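Local coordinates for calcium binding protein (Fasciola hepatica, PDB 5FX0) that probably binds calcium through EF-hands elsewhere in the full-length protein, this chain being its dynein light chain-like domain, at residues K49-A52 against Q53-N57. Sequence-based numbering, arbitrary orientation.
Sequences KDVA and QDMKN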
loop_
_atom_site.group_PDB
_atom_site.type_symbol
_atom_site.label_atom_id
_atom_site.label_comp_id
_atom_site.label_asym_id
_atom_site.label_seq_id
_atom_site.Cartn_x
_atom_site.Cartn_y
_atom_site.Cartn_z
ATOM N N LYS A 49 -5.737 11.011 1.970
ATOM C CA LYS A 49 -6.281 10.602 0.664
ATOM C C LYS A 49 -6.035 11.660 -0.423
ATOM O O LYS A 49 -5.701 11.301 -1.559
ATOM C CB LYS A 49 -7.783 10.265 0.736
ATOM C CG LYS A 49 -8.086 8.782 0.821
ATOM C CD LYS A 49 -9.588 8.525 0.810
ATOM C CE LYS A 49 -9.885 7.059 1.100
ATOM N NZ LYS A 49 -11.343 6.776 1.222
ATOM N N ASP A 50 -6.169 12.945 -0.080
ATOM C CA ASP A 50 -5.914 14.025 -1.057
ATOM C C ASP A 50 -4.433 14.137 -1.373
ATOM O O ASP A 50 -4.051 14.295 -2.534
ATOM C CB ASP A 50 -6.428 15.386 -0.562
ATOM C CG ASP A 50 -7.925 15.374 -0.243
ATOM O OD1 ASP A 50 -8.683 14.697 -0.976
ATOM O OD2 ASP A 50 -8.338 16.030 0.747
ATOM N N VAL A 51 -3.599 14.044 -0.338
ATOM C CA VAL A 51 -2.143 14.007 -0.534
ATOM C C VAL A 51 -1.759 12.815 -1.418
ATOM O O VAL A 51 -0.983 12.991 -2.356
ATOM C CB VAL A 51 -1.373 13.972 0.797
ATOM C CG1 VAL A 51 0.125 13.803 0.542
ATOM C CG2 VAL A 51 -1.672 15.239 1.620
ATOM N N ALA A 52 -2.337 11.638 -1.167
ATOM C CA ALA A 52 -2.034 10.459 -1.987
ATOM C C ALA A 52 -2.423 10.679 -3.459
ATOM O O ALA A 52 -1.710 10.253 -4.385
ATOM C CB ALA A 52 -2.714 9.218 -1.430
ATOM N N GLN A 53 -3.531 11.385 -3.656
ATOM C CA GLN A 53 -4.037 11.705 -4.994
ATOM C C GLN A 53 -3.124 12.667 -5.736
ATOM O O GLN A 53 -2.736 12.389 -6.865
ATOM C CB GLN A 53 -5.447 12.290 -4.913
ATOM C CG GLN A 53 -6.185 12.320 -6.244
ATOM C CD GLN A 53 -7.440 13.175 -6.203
ATOM O OE1 GLN A 53 -7.866 13.704 -7.222
ATOM N NE2 GLN A 53 -8.034 13.321 -5.021
ATOM N N ASP A 54 -2.778 13.779 -5.101
ATOM C CA ASP A 54 -1.832 14.755 -5.693
ATOM C C ASP A 54 -0.417 14.217 -5.945
ATOM O O ASP A 54 0.213 14.554 -6.951
ATOM C CB ASP A 54 -1.764 16.027 -4.844
ATOM C CG ASP A 54 -3.130 16.713 -4.709
ATOM O OD1 ASP A 54 -3.979 16.566 -5.631
ATOM O OD2 ASP A 54 -3.358 17.378 -3.666
ATOM N N MET A 55 0.080 13.369 -5.056
ATOM C CA MET A 55 1.322 12.679 -5.351
ATOM C C MET A 55 1.198 11.878 -6.652
ATOM O O MET A 55 2.045 11.998 -7.535
ATOM C CB MET A 55 1.759 11.761 -4.202
ATOM C CG MET A 55 2.404 12.477 -3.052
ATOM S SD MET A 55 3.952 13.319 -3.415
ATOM C CE MET A 55 4.972 11.976 -4.022
ATOM N N LYS A 56 0.154 11.066 -6.759
ATOM C CA LYS A 56 -0.039 10.218 -7.945
ATOM C C LYS A 56 -0.162 11.031 -9.243
ATOM O O LYS A 56 0.399 10.643 -10.253
ATOM C CB LYS A 56 -1.206 9.227 -7.761
ATOM C CG LYS A 56 -2.263 9.286 -8.854
ATOM C CD LYS A 56 -2.783 7.924 -9.245
ATOM C CE LYS A 56 -3.391 7.946 -10.643
ATOM N NZ LYS A 56 -2.749 6.912 -11.504
ATOM N N ASN A 57 -0.898 12.138 -9.197
ATOM C CA ASN A 57 -1.059 13.047 -10.348
ATOM C C ASN A 57 0.238 13.765 -10.730
ATOM O O ASN A 57 0.583 13.807 -11.909
ATOM C CB ASN A 57 -2.163 14.086 -10.082
ATOM C CG ASN A 57 -3.556 13.461 -9.953
ATOM O OD1 ASN A 57 -3.778 12.322 -10.328
ATOM N ND2 ASN A 57 -4.488 14.213 -9.397
#
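Gln53, Asp54, Met55 and Lys56 each give their backbone N-H to the carbonyl four residues earlier, the repeating pattern of an alpha-helix, here in helix 48-63 of the dynein light chain-like fold. Four consecutive acceptors, from Lys49 O to Ala52 O, are thereby satisfied within about one turn, and Asn57 N continues the ladder to Gln53 O. The bonds are not equally straight. Asp54 N lies 2.9 Å from Asp50 O with an N-H...O angle of 175°, and Met55 N to Val51 O is almost as linear, whereas Gln53 N meets Lys49 O at 3.0 Å with an N-H...O angle of 144° and the donor tilted out of the carbonyl plane.

Side chains then settle against this ladder. Asp54 keeps CG beside its own backbone N (chi1 -59°), which turns the carboxylate back toward the preceding turn and leaves OD2 3.4 Å from Asp50 O, an approach of two acceptors rather than a bond. The carbonyl is already served by Asp54 N. Gln53, extended and with CG anti to the backbone N, brings NE2 to 4.3 Å from Asp50 OD1, too far for a hydrogen bond. Asp50 OD1 stays 6.5 Å from Asp54 OD2. The acidic neighbour close to Asp50 is Glu47, which may raise its proton affinity, while Lys56 sends its ammonium away from the turn to a salt bridge with Asp60 and a hydrogen bond to the carbonyl of Trp67.

Val51, on Phe34 and Ile71, and Met55, on Val30, Leu37 and Cys69, form the face toward helix 24-40 and strand 67-72. Ala52, which also touches Ile71, meets His79 of the second subunit, and Gln53 packs on His82 of that subunit. Val51 and Met55 meet one turn apart, loosely, with Val51 CG1 4.5 Å from Met55 CG.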